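Local coordinates for protein zebrafish RNase5 (Danio rerio, PDB 3LJE) that probably cleaves RNA as a zebrafish member of the pancreatic ribonuclease and angiogenin family, at residues L73-K86 against Y98-C111. Numbering follows the deposited sequence.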
loop_
_atom_site.group_PDB
_atom_site.type_symbol
_atom_site.label_atom_id
_atom_site.label_comp_id
_atom_site.label_asym_id
_atom_site.label_seq_id
_atom_site.Cartn_x
_atom_site.Cartn_y
_atom_site.Cartn_z
ATOM N N LEU A 73 -1.956 9.342 -12.318
ATOM C CA LEU A 73 -2.181 8.063 -11.642
ATOM C C LEU A 73 -3.452 7.407 -12.149
ATOM O O LEU A 73 -4.074 7.888 -13.153
ATOM C CB LEU A 73 -2.253 8.392 -10.170
ATOM C CG LEU A 73 -0.980 9.179 -9.651
ATOM C CD1 LEU A 73 -1.149 9.534 -8.112
ATOM C CD2 LEU A 73 0.260 8.315 -9.877
ATOM N N PHE A 74 -3.940 6.366 -11.418
ATOM C CA PHE A 74 -5.129 5.628 -11.935
ATOM C C PHE A 74 -6.025 5.312 -10.739
ATOM O O PHE A 74 -5.518 4.756 -9.701
ATOM C CB PHE A 74 -4.652 4.348 -12.593
ATOM C CG PHE A 74 -3.883 4.603 -13.816
ATOM C CD1 PHE A 74 -4.573 4.850 -15.012
ATOM C CD2 PHE A 74 -2.483 4.791 -13.727
ATOM C CE1 PHE A 74 -3.865 5.308 -16.215
ATOM C CE2 PHE A 74 -1.724 5.265 -14.888
ATOM C CZ PHE A 74 -2.457 5.510 -16.145
ATOM N N LYS A 75 -7.336 5.644 -10.874
ATOM C CA LYS A 75 -8.213 5.548 -9.705
ATOM C C LYS A 75 -9.175 4.335 -9.947
ATOM O O LYS A 75 -9.650 4.117 -11.055
ATOM C CB LYS A 75 -9.031 6.839 -9.576
ATOM C CG LYS A 75 -9.953 6.921 -8.384
ATOM C CD LYS A 75 -10.380 8.410 -8.186
ATOM C CE LYS A 75 -11.080 8.584 -6.864
ATOM N NZ LYS A 75 -11.594 9.977 -6.678
ATOM N N SER A 76 -9.433 3.558 -8.893
ATOM C CA SER A 76 -10.347 2.441 -9.033
ATOM C C SER A 76 -11.745 3.019 -9.431
ATOM O O SER A 76 -12.051 4.166 -9.071
ATOM C CB SER A 76 -10.464 1.676 -7.678
ATOM O OG SER A 76 -10.859 2.494 -6.600
ATOM N N ASN A 77 -12.558 2.158 -10.061
ATOM C CA ASN A 77 -13.919 2.577 -10.503
ATOM C C ASN A 77 -14.936 2.235 -9.362
ATOM O O ASN A 77 -16.161 2.496 -9.481
ATOM C CB ASN A 77 -14.274 1.890 -11.810
ATOM C CG ASN A 77 -14.363 0.343 -11.711
ATOM O OD1 ASN A 77 -14.440 -0.246 -10.608
ATOM N ND2 ASN A 77 -14.368 -0.290 -12.842
ATOM N N GLN A 78 -14.422 1.785 -8.221
ATOM C CA GLN A 78 -15.300 1.414 -7.062
ATOM C C GLN A 78 -14.434 1.421 -5.776
ATOM O O GLN A 78 -13.178 1.286 -5.874
ATOM C CB GLN A 78 -15.826 -0.057 -7.210
ATOM C CG GLN A 78 -14.703 -1.108 -7.420
ATOM C CD GLN A 78 -15.251 -2.424 -7.934
ATOM O OE1 GLN A 78 -15.652 -3.270 -7.121
ATOM N NE2 GLN A 78 -15.300 -2.609 -9.264
ATOM N N PRO A 79 -15.040 1.607 -4.615
ATOM C CA PRO A 79 -14.262 1.606 -3.349
ATOM C C PRO A 79 -13.540 0.254 -3.166
ATOM O O PRO A 79 -13.948 -0.789 -3.744
ATOM C CB PRO A 79 -15.356 1.742 -2.235
ATOM C CG PRO A 79 -16.556 2.428 -2.961
ATOM C CD PRO A 79 -16.514 1.798 -4.354
ATOM N N PHE A 80 -12.427 0.313 -2.469
ATOM C CA PHE A 80 -11.744 -0.949 -2.101
ATOM C C PHE A 80 -11.696 -0.892 -0.631
ATOM O O PHE A 80 -11.658 0.178 -0.005
ATOM C CB PHE A 80 -10.235 -1.032 -2.596
ATOM C CG PHE A 80 -10.086 -1.662 -3.921
ATOM C CD1 PHE A 80 -10.632 -1.072 -5.119
ATOM C CD2 PHE A 80 -9.379 -2.869 -4.061
ATOM C CE1 PHE A 80 -10.429 -1.664 -6.323
ATOM C CE2 PHE A 80 -9.204 -3.423 -5.278
ATOM C CZ PHE A 80 -9.710 -2.839 -6.436
ATOM N N PRO A 81 -11.684 -2.089 0.007
ATOM C CA PRO A 81 -11.512 -2.143 1.446
ATOM C C PRO A 81 -10.072 -1.892 1.810
ATOM O O PRO A 81 -9.168 -2.507 1.243
ATOM C CB PRO A 81 -11.924 -3.556 1.832
ATOM C CG PRO A 81 -11.562 -4.383 0.631
ATOM C CD PRO A 81 -11.361 -3.428 -0.516
ATOM N N VAL A 82 -9.808 -1.048 2.772
ATOM C CA VAL A 82 -8.433 -0.798 3.187
ATOM C C VAL A 82 -8.298 -0.671 4.683
ATOM O O VAL A 82 -9.245 -0.327 5.383
ATOM C CB VAL A 82 -7.800 0.531 2.589
ATOM C CG1 VAL A 82 -7.903 0.489 0.960
ATOM C CG2 VAL A 82 -8.510 1.830 3.214
ATOM N N VAL A 83 -7.075 -0.939 5.164
ATOM C CA VAL A 83 -6.750 -0.667 6.560
ATOM C C VAL A 83 -5.579 0.290 6.525
ATOM O O VAL A 83 -4.519 -0.038 5.920
ATOM C CB VAL A 83 -6.318 -1.950 7.340
ATOM C CG1 VAL A 83 -5.503 -1.483 8.665
ATOM C CG2 VAL A 83 -7.554 -2.793 7.597
ATOM N N THR A 84 -5.758 1.479 7.089
ATOM C CA THR A 84 -4.679 2.462 7.175
ATOM C C THR A 84 -4.004 2.485 8.536
ATOM O O THR A 84 -4.706 2.610 9.596
ATOM C CB THR A 84 -5.201 3.880 6.857
ATOM O OG1 THR A 84 -5.707 3.855 5.506
ATOM C CG2 THR A 84 -4.072 4.887 6.949
ATOM N N CYS A 85 -2.648 2.352 8.555
ATOM C CA CYS A 85 -1.911 2.317 9.831
ATOM C C CYS A 85 -1.258 3.688 10.002
ATOM O O CYS A 85 -0.549 4.060 9.119
ATOM C CB CYS A 85 -0.783 1.233 9.780
ATOM S SG CYS A 85 -1.564 -0.415 9.648
ATOM N N LYS A 86 -1.543 4.421 11.085
ATOM C CA LYS A 86 -0.950 5.753 11.292
ATOM C C LYS A 86 -0.130 5.741 12.560
ATOM O O LYS A 86 -0.580 5.299 13.588
ATOM C CB LYS A 86 -2.010 6.856 11.456
ATOM C CG LYS A 86 -3.004 6.821 10.355
ATOM C CD LYS A 86 -4.182 7.852 10.537
ATOM C CE LYS A 86 -5.456 7.166 9.884
ATOM N NZ LYS A 86 -5.819 7.905 8.601
ATOM N N TYR A 98 1.411 2.075 16.076
ATOM C CA TYR A 98 0.373 2.562 15.128
ATOM C C TYR A 98 -1.059 2.420 15.620
ATOM O O TYR A 98 -1.347 1.579 16.483
ATOM C CB TYR A 98 0.506 1.745 13.810
ATOM C CG TYR A 98 1.774 1.982 13.095
ATOM C CD1 TYR A 98 1.858 3.024 12.125
ATOM C CD2 TYR A 98 2.934 1.272 13.412
ATOM C CE1 TYR A 98 3.031 3.331 11.521
ATOM C CE2 TYR A 98 4.137 1.608 12.806
ATOM C CZ TYR A 98 4.161 2.632 11.863
ATOM O OH TYR A 98 5.299 2.954 11.202
ATOM N N ARG A 99 -1.984 3.181 15.014
ATOM C CA ARG A 99 -3.391 3.000 15.306
ATOM C C ARG A 99 -3.913 2.631 13.945
ATOM O O ARG A 99 -3.494 3.219 12.949
ATOM C CB ARG A 99 -3.983 4.333 15.768
ATOM C CG ARG A 99 -5.516 4.433 15.836
ATOM C CD ARG A 99 -6.220 3.525 16.931
ATOM N NE ARG A 99 -5.893 3.789 18.368
ATOM C CZ ARG A 99 -5.484 4.964 18.904
ATOM N NH1 ARG A 99 -5.322 6.051 18.142
ATOM N NH2 ARG A 99 -5.235 5.053 20.225
ATOM N N GLY A 100 -4.809 1.689 13.844
ATOM C CA GLY A 100 -5.311 1.320 12.525
ATOM C C GLY A 100 -6.784 1.732 12.335
ATOM O O GLY A 100 -7.543 1.743 13.310
ATOM N N THR A 101 -7.169 2.075 11.111
ATOM C CA THR A 101 -8.555 2.401 10.793
ATOM C C THR A 101 -8.960 1.635 9.547
ATOM O O THR A 101 -8.187 1.553 8.582
ATOM C CB THR A 101 -8.686 3.882 10.461
ATOM O OG1 THR A 101 -8.313 4.648 11.594
ATOM C CG2 THR A 101 -10.160 4.204 10.099
ATOM N N SER A 102 -10.098 0.966 9.558
ATOM C CA SER A 102 -10.415 0.291 8.325
ATOM C C SER A 102 -11.490 1.179 7.660
ATOM O O SER A 102 -12.376 1.760 8.352
ATOM C CB SER A 102 -10.934 -1.110 8.580
ATOM O OG SER A 102 -12.328 -1.112 8.745
ATOM N N SER A 103 -11.371 1.343 6.354
ATOM C CA SER A 103 -12.366 2.154 5.735
ATOM C C SER A 103 -12.475 1.739 4.333
ATOM O O SER A 103 -11.809 0.768 3.881
ATOM C CB SER A 103 -11.997 3.624 5.804
ATOM O OG SER A 103 -10.914 3.770 4.936
ATOM N N THR A 104 -13.345 2.410 3.584
ATOM C CA THR A 104 -13.441 2.016 2.218
ATOM C C THR A 104 -13.246 3.311 1.396
ATOM O O THR A 104 -13.758 4.354 1.747
ATOM C CB THR A 104 -14.818 1.319 1.919
ATOM O OG1 THR A 104 -15.895 2.271 1.994
ATOM C CG2 THR A 104 -15.127 0.236 2.990
ATOM N N ARG A 105 -12.533 3.201 0.319
ATOM C CA ARG A 105 -12.266 4.339 -0.477
ATOM C C ARG A 105 -11.823 3.970 -1.849
ATOM O O ARG A 105 -11.387 2.866 -2.126
ATOM C CB ARG A 105 -11.165 5.163 0.224
ATOM C CG ARG A 105 -9.882 4.448 0.437
ATOM C CD ARG A 105 -8.826 5.362 1.193
ATOM N NE ARG A 105 -8.489 6.520 0.321
ATOM C CZ ARG A 105 -7.332 6.733 -0.343
ATOM N NH1 ARG A 105 -6.326 5.863 -0.231
ATOM N NH2 ARG A 105 -7.164 7.836 -1.103
ATOM N N TYR A 106 -11.936 4.950 -2.766
ATOM C CA TYR A 106 -11.452 4.781 -4.104
ATOM C C TYR A 106 -9.909 4.871 -3.985
ATOM O O TYR A 106 -9.406 5.910 -3.519
ATOM C CB TYR A 106 -11.992 5.937 -5.027
ATOM C CG TYR A 106 -13.480 5.691 -5.295
ATOM C CD1 TYR A 106 -13.880 4.945 -6.326
ATOM C CD2 TYR A 106 -14.458 6.203 -4.394
ATOM C CE1 TYR A 106 -15.241 4.641 -6.549
ATOM C CE2 TYR A 106 -15.855 5.928 -4.589
ATOM C CZ TYR A 106 -16.214 5.153 -5.680
ATOM O OH TYR A 106 -17.546 4.957 -5.961
ATOM N N ILE A 107 -9.181 3.874 -4.446
ATOM C CA ILE A 107 -7.762 3.883 -4.290
ATOM C C ILE A 107 -7.154 4.457 -5.585
ATOM O O ILE A 107 -7.670 4.210 -6.674
ATOM C CB ILE A 107 -7.213 2.481 -3.995
ATOM C CG1 ILE A 107 -7.644 1.454 -5.097
ATOM C CG2 ILE A 107 -7.712 2.040 -2.583
ATOM C CD1 ILE A 107 -6.959 0.081 -5.013
ATOM N N VAL A 108 -6.021 5.138 -5.395
ATOM C CA VAL A 108 -5.310 5.783 -6.501
ATOM C C VAL A 108 -3.903 5.188 -6.517
ATOM O O VAL A 108 -3.204 5.281 -5.511
ATOM C CB VAL A 108 -5.248 7.277 -6.231
ATOM C CG1 VAL A 108 -4.440 7.936 -7.420
ATOM C CG2 VAL A 108 -6.737 7.831 -6.174
ATOM N N LEU A 109 -3.531 4.645 -7.661
ATOM C CA LEU A 109 -2.242 3.974 -7.841
ATOM C C LEU A 109 -1.383 4.569 -8.939
ATOM O O LEU A 109 -1.938 5.136 -9.894
ATOM C CB LEU A 109 -2.510 2.549 -8.277
ATOM C CG LEU A 109 -3.481 1.685 -7.396
ATOM C CD1 LEU A 109 -3.568 0.210 -7.999
ATOM C CD2 LEU A 109 -3.062 1.768 -5.912
ATOM N N GLY A 110 -0.070 4.459 -8.784
ATOM C CA GLY A 110 0.865 4.749 -9.884
ATOM C C GLY A 110 0.969 3.391 -10.531
ATOM O O GLY A 110 0.974 2.315 -9.837
ATOM N N CYS A 111 1.022 3.369 -11.867
ATOM C CA CYS A 111 1.094 2.147 -12.649
ATOM C C CYS A 111 2.200 2.276 -13.698
ATOM O O CYS A 111 2.462 3.376 -14.195
ATOM C CB CYS A 111 -0.207 1.944 -13.429
ATOM S SG CYS A 111 -1.701 1.824 -12.372
HETATM O O HOH W 1 -18.340 3.197 -7.947
HETATM O O HOH W 2 -8.400 3.838 6.325
#
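Ile107 presses its CD1 methyl over the centre of the Phe80 ring, 3.8 Å from the ring centroid, while its CG2 branch lies 3.9 Å from Val82 CG1. A branched aliphatic residue suits this spot because its two arms reach two partners at once: chi1 of 55° sends CG1 past Ser76 toward the ring and leaves CG2 for the valine. Ile52 and Ile59 also touch Phe80, which makes this the tightly packed part of the contact.

Here the long strand 97-112 breaks and changes partner, pairing antiparallel with 80-86 through residues 99-105 and with 73-76 through 108-109, the register shifting by two. Ser76 bridges the break. Its backbone N donates to Ile107 O, and its OG, small enough to fold back over its own backbone at chi1 56°, accepts from Ile107 N at 3.1 Å and donates to Gln78 O at 2.7 Å. Were an alanine in its place, Ile107 N and Gln78 O would both probably be left without this partner, and the turn at 77-79 less firmly held.

The solvent side is looser. Tyr106 lays one ring face against Pro79, whose puckered ring runs alongside it with CD 3.6 Å from CZ, and its hydroxyl reaches Asn77 O through a water. Farther along, a second water joins Thr84 OG1, Ser103 OG and Thr101 O; Thr84 OG1 also bonds to Thr50. Short hydroxyl residues suit this watered patch, beyond the buried Phe80 and Val82 on the same side.

Beyond both regions, Cys111 SG, disulfide-bonded to Cys63, sits obliquely 3.4 Å from Phe74 CD2, and Cys85 is tied to Cys28. Main-chain bonds, an apolar clasp and two disulfides probably hold the sheet's halves together, as in the curved sheet of pancreatic ribonucleases.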